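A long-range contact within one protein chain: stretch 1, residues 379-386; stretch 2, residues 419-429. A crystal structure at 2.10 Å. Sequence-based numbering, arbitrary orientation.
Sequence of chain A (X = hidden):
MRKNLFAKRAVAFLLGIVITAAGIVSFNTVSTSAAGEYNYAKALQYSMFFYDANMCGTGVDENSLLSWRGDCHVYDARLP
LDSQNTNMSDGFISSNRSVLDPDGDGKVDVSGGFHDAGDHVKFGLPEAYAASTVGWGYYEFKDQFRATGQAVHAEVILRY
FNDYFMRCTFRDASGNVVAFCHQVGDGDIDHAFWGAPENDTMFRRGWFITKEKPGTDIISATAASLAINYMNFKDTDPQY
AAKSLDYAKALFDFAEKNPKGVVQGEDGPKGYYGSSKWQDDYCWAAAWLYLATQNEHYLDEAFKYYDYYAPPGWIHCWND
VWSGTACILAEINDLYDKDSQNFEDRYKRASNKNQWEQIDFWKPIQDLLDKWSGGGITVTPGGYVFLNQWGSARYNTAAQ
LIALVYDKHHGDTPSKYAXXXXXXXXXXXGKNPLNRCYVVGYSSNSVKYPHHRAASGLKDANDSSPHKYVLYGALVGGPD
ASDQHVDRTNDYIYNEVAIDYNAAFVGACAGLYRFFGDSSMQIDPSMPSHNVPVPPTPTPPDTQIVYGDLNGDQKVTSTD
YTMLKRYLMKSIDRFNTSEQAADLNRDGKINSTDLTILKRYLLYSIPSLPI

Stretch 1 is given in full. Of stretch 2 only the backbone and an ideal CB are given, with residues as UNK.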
ATOM      1  N   VAL A 379       5.209 -19.941 -14.624  1.00 29.25           N
ATOM      2  CA  VAL A 379       6.013 -18.942 -15.313  1.00 30.84           C
ATOM      3  C   VAL A 379       5.687 -19.029 -16.803  1.00 30.97           C
ATOM      4  O   VAL A 379       5.555 -20.115 -17.367  1.00 29.37           O
ATOM      5  CB  VAL A 379       7.546 -19.075 -15.015  1.00 32.90           C
ATOM      6  CG1 VAL A 379       7.813 -20.299 -14.159  1.00 32.68           C
ATOM      7  CG2 VAL A 379       8.347 -19.068 -16.303  1.00 33.88           C
ATOM      8  N   THR A 380       5.502 -17.861 -17.412  1.00 29.54           N
ATOM      9  CA  THR A 380       5.155 -17.755 -18.822  1.00 29.17           C
ATOM     10  C   THR A 380       6.267 -18.257 -19.739  1.00 28.36           C
ATOM     11  O   THR A 380       7.411 -18.421 -19.313  1.00 28.46           O
ATOM     12  CB  THR A 380       4.881 -16.293 -19.213  1.00 26.62           C
ATOM     13  OG1 THR A 380       6.105 -15.555 -19.135  1.00 27.51           O
ATOM     14  CG2 THR A 380       3.858 -15.668 -18.285  1.00 27.80           C
ATOM     15  N   PRO A 381       5.937 -18.514 -21.018  1.00 28.84           N
ATOM     16  CA  PRO A 381       6.964 -18.987 -21.953  1.00 28.32           C
ATOM     17  C   PRO A 381       8.095 -17.964 -21.939  1.00 27.41           C
ATOM     18  O   PRO A 381       9.268 -18.298 -22.077  1.00 27.55           O
ATOM     19  CB  PRO A 381       6.221 -19.013 -23.289  1.00 27.86           C
ATOM     20  CG  PRO A 381       4.829 -19.394 -22.875  1.00 28.79           C
ATOM     21  CD  PRO A 381       4.604 -18.512 -21.654  1.00 27.38           C
ATOM     22  N   GLY A 382       7.719 -16.704 -21.739  1.00 28.28           N
ATOM     23  CA  GLY A 382       8.690 -15.627 -21.701  1.00 28.23           C
ATOM     24  C   GLY A 382       9.550 -15.553 -20.448  1.00 29.06           C
ATOM     25  O   GLY A 382      10.479 -14.755 -20.398  1.00 30.98           O
ATOM     26  N   GLY A 383       9.248 -16.358 -19.431  1.00 28.62           N
ATOM     27  CA  GLY A 383      10.053 -16.348 -18.215  1.00 28.20           C
ATOM     28  C   GLY A 383       9.563 -15.467 -17.075  1.00 27.93           C
ATOM     29  O   GLY A 383      10.299 -15.195 -16.126  1.00 28.07           O
ATOM     30  N   TYR A 384       8.305 -15.052 -17.150  1.00 25.67           N
ATOM     31  CA  TYR A 384       7.694 -14.178 -16.153  1.00 25.38           C
ATOM     32  C   TYR A 384       6.849 -14.977 -15.162  1.00 25.14           C
ATOM     33  O   TYR A 384       5.977 -15.735 -15.578  1.00 25.32           O
ATOM     34  CB  TYR A 384       6.832 -13.162 -16.902  1.00 26.06           C
ATOM     35  CG  TYR A 384       5.963 -12.247 -16.074  1.00 26.70           C
ATOM     36  CD1 TYR A 384       6.521 -11.346 -15.164  1.00 25.72           C
ATOM     37  CD2 TYR A 384       4.579 -12.220 -16.264  1.00 27.65           C
ATOM     38  CE1 TYR A 384       5.719 -10.432 -14.474  1.00 26.34           C
ATOM     39  CE2 TYR A 384       3.771 -11.313 -15.581  1.00 27.90           C
ATOM     40  CZ  TYR A 384       4.349 -10.421 -14.688  1.00 28.13           C
ATOM     41  OH  TYR A 384       3.558  -9.509 -14.029  1.00 27.37           O
ATOM     42  N   VAL A 385       7.096 -14.814 -13.861  1.00 24.65           N
ATOM     43  CA  VAL A 385       6.313 -15.552 -12.864  1.00 23.81           C
ATOM     44  C   VAL A 385       4.951 -14.871 -12.718  1.00 24.50           C
ATOM     45  O   VAL A 385       4.829 -13.738 -12.255  1.00 25.60           O
ATOM     46  CB  VAL A 385       7.057 -15.670 -11.514  1.00 22.79           C
ATOM     47  CG1 VAL A 385       6.281 -16.580 -10.577  1.00 20.27           C
ATOM     48  CG2 VAL A 385       8.460 -16.256 -11.747  1.00 20.58           C
ATOM     49  N   PHE A 386       3.936 -15.621 -13.127  1.00 25.72           N
ATOM     50  CA  PHE A 386       2.539 -15.198 -13.218  1.00 27.80           C
ATOM     51  C   PHE A 386       1.590 -15.927 -12.243  1.00 28.76           C
ATOM     52  O   PHE A 386       1.351 -17.120 -12.409  1.00 30.06           O
ATOM     53  CB  PHE A 386       2.155 -15.484 -14.678  1.00 28.83           C
ATOM     54  CG  PHE A 386       0.797 -15.025 -15.093  1.00 31.28           C
ATOM     55  CD1 PHE A 386      -0.302 -15.867 -14.964  1.00 33.22           C
ATOM     56  CD2 PHE A 386       0.630 -13.792 -15.719  1.00 31.67           C
ATOM     57  CE1 PHE A 386      -1.549 -15.499 -15.463  1.00 34.21           C
ATOM     58  CE2 PHE A 386      -0.608 -13.409 -16.224  1.00 32.88           C
ATOM     59  CZ  PHE A 386      -1.703 -14.265 -16.097  1.00 33.67           C
ATOM     60  N   UNK A 419      18.741 -12.382  -7.218  1.00 27.70           N
ATOM     61  CA  UNK A 419      19.081 -12.605  -8.620  1.00 27.29           C
ATOM     62  C   UNK A 419      17.801 -12.895  -9.388  1.00 27.13           C
ATOM     63  O   UNK A 419      17.618 -12.413 -10.507  1.00 26.82           O
ATOM     64  CB  UNK A 419      20.084 -13.750  -8.774  1.00 27.29           C
ATOM     65  N   UNK A 420      16.914 -13.682  -8.782  1.00 26.80           N
ATOM     66  CA  UNK A 420      15.642 -14.006  -9.412  1.00 25.67           C
ATOM     67  C   UNK A 420      14.798 -12.737  -9.547  1.00 25.62           C
ATOM     68  O   UNK A 420      14.196 -12.482 -10.597  1.00 25.13           O
ATOM     69  CB  UNK A 420      14.895 -15.072  -8.608  1.00 25.67           C
ATOM     70  N   UNK A 421      14.745 -11.953  -8.471  1.00 25.06           N
ATOM     71  CA  UNK A 421      13.973 -10.710  -8.470  1.00 24.89           C
ATOM     72  C   UNK A 421      14.428  -9.823  -9.628  1.00 24.15           C
ATOM     73  O   UNK A 421      13.612  -9.233 -10.333  1.00 22.97           O
ATOM     74  CB  UNK A 421      14.125  -9.975  -7.137  1.00 24.89           C
ATOM     75  N   UNK A 422      15.741  -9.743  -9.813  1.00 23.84           N
ATOM     76  CA  UNK A 422      16.309  -8.940 -10.885  1.00 25.86           C
ATOM     77  C   UNK A 422      15.845  -9.416 -12.261  1.00 25.02           C
ATOM     78  O   UNK A 422      15.519  -8.605 -13.126  1.00 25.36           O
ATOM     79  CB  UNK A 422      17.837  -8.972 -10.809  1.00 25.86           C
ATOM     80  N   UNK A 423      15.828 -10.729 -12.465  1.00 25.48           N
ATOM     81  CA  UNK A 423      15.394 -11.272 -13.745  1.00 25.70           C
ATOM     82  C   UNK A 423      13.939 -10.867 -13.990  1.00 24.07           C
ATOM     83  O   UNK A 423      13.554 -10.559 -15.112  1.00 24.77           O
ATOM     84  CB  UNK A 423      15.552 -12.794 -13.776  1.00 25.70           C
ATOM     85  N   UNK A 424      13.137 -10.843 -12.931  1.00 24.27           N
ATOM     86  CA  UNK A 424      11.736 -10.472 -13.071  1.00 23.58           C
ATOM     87  C   UNK A 424      11.556  -8.977 -13.348  1.00 25.11           C
ATOM     88  O   UNK A 424      10.728  -8.600 -14.179  1.00 25.01           O
ATOM     89  CB  UNK A 424      10.968 -10.862 -11.807  1.00 23.58           C
ATOM     90  N   UNK A 425      12.322  -8.124 -12.669  1.00 26.29           N
ATOM     91  CA  UNK A 425      12.207  -6.685 -12.918  1.00 26.78           C
ATOM     92  C   UNK A 425      12.667  -6.384 -14.343  1.00 25.99           C
ATOM     93  O   UNK A 425      12.056  -5.566 -15.040  1.00 26.80           O
ATOM     94  CB  UNK A 425      13.027  -5.885 -11.904  1.00 26.78           C
ATOM     95  N   UNK A 426      13.741  -7.040 -14.774  1.00 27.00           N
ATOM     96  CA  UNK A 426      14.232  -6.822 -16.135  1.00 28.93           C
ATOM     97  C   UNK A 426      13.166  -7.261 -17.149  1.00 29.22           C
ATOM     98  O   UNK A 426      13.019  -6.628 -18.197  1.00 29.96           O
ATOM     99  CB  UNK A 426      15.540  -7.582 -16.365  1.00 28.93           C
ATOM    100  N   UNK A 427      12.419  -8.327 -16.849  1.00 27.96           N
ATOM    101  CA  UNK A 427      11.356  -8.754 -17.766  1.00 27.32           C
ATOM    102  C   UNK A 427      10.334  -7.622 -17.839  1.00 27.72           C
ATOM    103  O   UNK A 427       9.919  -7.210 -18.927  1.00 28.18           O
ATOM    104  CB  UNK A 427      10.706 -10.061 -17.309  1.00 27.32           C
ATOM    105  N   UNK A 428       9.926  -7.118 -16.678  1.00 26.19           N
ATOM    106  CA  UNK A 428       8.942  -6.043 -16.644  1.00 26.64           C
ATOM    107  C   UNK A 428       9.447  -4.750 -17.279  1.00 26.46           C
ATOM    108  O   UNK A 428       8.649  -3.940 -17.743  1.00 26.64           O
ATOM    109  CB  UNK A 428       8.526  -5.772 -15.197  1.00 26.64           C
ATOM    110  N   UNK A 429      10.762  -4.557 -17.317  1.00 26.11           N
ATOM    111  CA  UNK A 429      11.316  -3.354 -17.923  1.00 27.52           C
ATOM    112  C   UNK A 429      11.522  -3.504 -19.436  1.00 28.18           C
ATOM    113  O   UNK A 429      11.965  -2.569 -20.093  1.00 27.42           O
ATOM    114  CB  UNK A 429      12.644  -3.002 -17.250  1.00 27.52           C
TER

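Positions 419 to 428 have the backbone angles of a helix, which lies alongside an extended strip of stretch 1 after the type I turn from Thr380 to Gly383. That turn is held by Gly383 N to Thr380 O (2.8 Å) and by Tyr384 N to Thr380 OG1 (3.0 Å), and it leaves Tyr384 and Val385 with their CA-to-CB bonds toward the helix.

At 419 the CB has nothing of stretch 1 within 5.5 Å, so stretch 1 sets no preference there; the deposited Asn419 makes no contact. At 420 the CB points sideways, also with nothing near, but the CG2 methyl of Val385 lies within range of a long side chain. A large apolar or aromatic group could reach it, whereas a short one would stop well before it. The residue is Trp420, with chi1 t; its ring meets the methyl edge-on, with Val385 CG2 3.6 Å from Trp420 NE1 and also 3.6 Å from Trp420 CZ2.

Positions 421 and 422 are out of reach of stretch 1, which sets no preference there; they are Ala421 and Arg422, the latter extended. Position 423 points sideways, and a small or polar residue would be as suitable as many others. Ser423 turns back on its own helix, Ser423 OG donating to Trp420 O at 2.7 Å.

The backbones come closest at 424, whose CA is 6.3 Å from Tyr384 CA. The CB points sideways, but stretch 1 offers two polar backbone groups here, the carbonyl Gly383 O and the amide Val385 N, one acceptor and one donor. A side chain carrying both functions, of glutamine or asparagine type, would suit if long enough; a plain aliphatic chain could fill the space but leave the polar groups unanswered. It is Gln424, whose end comes nearer than its CB. In the model Gln424 OE1 is 3.1 Å from Gly383 O and Gln424 NE2 is 2.8 Å from Val385 N; the amide is probably turned over, so its bonding remains open.

Positions 425 and 426 are again out of reach, and are Met425 and Asp426.

At 427 the CB points toward stretch 1, 4.9 Å from Tyr384 CD1 and 5.3 Å from Gly383 O. A flat, fairly large side chain could lie against Tyr384 and the turn; phenylalanine, tyrosine or a long aliphatic residue are all plausible. The deposited Tyr427 forms an offset stack with Tyr384, with ring centroids 4.7 Å apart and planes at 11°. The offset places Tyr384 CB over the Tyr427 face, 3.4 Å from the ring centroid in a CH-pi contact, while Gly382 O sits at the ring edge, 3.7 Å from Tyr427 CE2.

At 428 the CB is sideways, 5.5 Å from Tyr384 CE1, leaving room for a branched apolar chain or a methionine. Leu428 fits, its CD2 reaching Tyr384 CE1 at 3.7 Å. Position 429 is out of reach and unconstrained by stretch 1; it is Leu429.

Stretch 2 (419-429) NWARSQMDYLL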
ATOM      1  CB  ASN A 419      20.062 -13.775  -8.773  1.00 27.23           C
ATOM      2  CG  ASN A 419      21.395 -13.503  -8.101  1.00 30.44           C
ATOM      3  OD1 ASN A 419      21.796 -12.352  -7.950  1.00 30.24           O
ATOM      4  ND2 ASN A 419      22.093 -14.564  -7.707  1.00 30.62           N
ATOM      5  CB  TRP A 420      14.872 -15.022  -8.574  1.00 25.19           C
ATOM      6  CG  TRP A 420      13.454 -15.183  -9.027  1.00 24.25           C
ATOM      7  CD1 TRP A 420      13.009 -15.913 -10.087  1.00 23.72           C
ATOM      8  CD2 TRP A 420      12.296 -14.558  -8.452  1.00 24.59           C
ATOM      9  NE1 TRP A 420      11.643 -15.785 -10.212  1.00 23.08           N
ATOM     10  CE2 TRP A 420      11.182 -14.961  -9.222  1.00 23.82           C
ATOM     11  CE3 TRP A 420      12.095 -13.701  -7.365  1.00 22.69           C
ATOM     12  CZ2 TRP A 420       9.878 -14.530  -8.935  1.00 23.85           C
ATOM     13  CZ3 TRP A 420      10.800 -13.273  -7.079  1.00 24.46           C
ATOM     14  CH2 TRP A 420       9.708 -13.691  -7.863  1.00 23.87           C
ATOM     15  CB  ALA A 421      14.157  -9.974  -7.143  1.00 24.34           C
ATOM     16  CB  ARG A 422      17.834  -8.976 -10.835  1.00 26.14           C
ATOM     17  CG  ARG A 422      18.459  -7.937 -11.740  1.00 27.55           C
ATOM     18  CD  ARG A 422      19.972  -8.032 -11.787  1.00 27.85           C
ATOM     19  NE  ARG A 422      20.537  -6.873 -12.475  1.00 28.73           N
ATOM     20  CZ  ARG A 422      21.839  -6.635 -12.600  1.00 29.93           C
ATOM     21  NH1 ARG A 422      22.721  -7.480 -12.088  1.00 28.74           N
ATOM     22  NH2 ARG A 422      22.258  -5.538 -13.222  1.00 30.37           N
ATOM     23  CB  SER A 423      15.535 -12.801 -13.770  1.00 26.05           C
ATOM     24  OG  SER A 423      14.503 -13.448 -13.046  1.00 32.12           O
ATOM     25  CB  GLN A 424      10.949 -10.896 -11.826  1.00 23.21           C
ATOM     26  CG  GLN A 424      10.885 -12.414 -11.608  1.00 20.68           C
ATOM     27  CD  GLN A 424      10.394 -13.173 -12.836  1.00 23.82           C
ATOM     28  OE1 GLN A 424      11.169 -13.852 -13.519  1.00 25.62           O
ATOM     29  NE2 GLN A 424       9.104 -13.056 -13.124  1.00 18.52           N
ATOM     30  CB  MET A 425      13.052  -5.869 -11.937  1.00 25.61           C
ATOM     31  CG  MET A 425      12.835  -4.362 -12.077  1.00 27.40           C
ATOM     32  SD  MET A 425      11.103  -3.894 -11.763  1.00 29.96           S
ATOM     33  CE  MET A 425      11.149  -3.746  -9.912  1.00 28.70           C
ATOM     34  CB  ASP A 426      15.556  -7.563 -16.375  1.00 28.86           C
ATOM     35  CG  ASP A 426      16.724  -6.935 -15.623  1.00 29.84           C
ATOM     36  OD1 ASP A 426      16.542  -5.864 -15.001  1.00 28.44           O
ATOM     37  OD2 ASP A 426      17.833  -7.510 -15.660  1.00 30.33           O
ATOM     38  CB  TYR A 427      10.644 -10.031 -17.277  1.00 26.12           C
ATOM     39  CG  TYR A 427       9.413 -10.419 -18.103  1.00 25.03           C
ATOM     40  CD1 TYR A 427       8.224  -9.703 -17.988  1.00 24.32           C
ATOM     41  CD2 TYR A 427       9.448 -11.481 -19.019  1.00 24.80           C
ATOM     42  CE1 TYR A 427       7.101 -10.019 -18.763  1.00 24.64           C
ATOM     43  CE2 TYR A 427       8.323 -11.810 -19.800  1.00 22.53           C
ATOM     44  CZ  TYR A 427       7.154 -11.069 -19.667  1.00 24.59           C
ATOM     45  OH  TYR A 427       6.038 -11.340 -20.440  1.00 25.42           O
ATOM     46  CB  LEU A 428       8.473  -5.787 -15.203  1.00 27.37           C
ATOM     47  CG  LEU A 428       7.533  -6.862 -14.631  1.00 26.52           C
ATOM     48  CD1 LEU A 428       7.304  -6.615 -13.140  1.00 27.31           C
ATOM     49  CD2 LEU A 428       6.211  -6.848 -15.388  1.00 25.41           C
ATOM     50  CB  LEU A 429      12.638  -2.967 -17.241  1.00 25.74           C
ATOM     51  CG  LEU A 429      12.530  -2.478 -15.786  1.00 28.00           C
ATOM     52  CD1 LEU A 429      13.914  -2.121 -15.251  1.00 27.44           C
ATOM     53  CD2 LEU A 429      11.606  -1.262 -15.717  1.00 26.67           C
TER
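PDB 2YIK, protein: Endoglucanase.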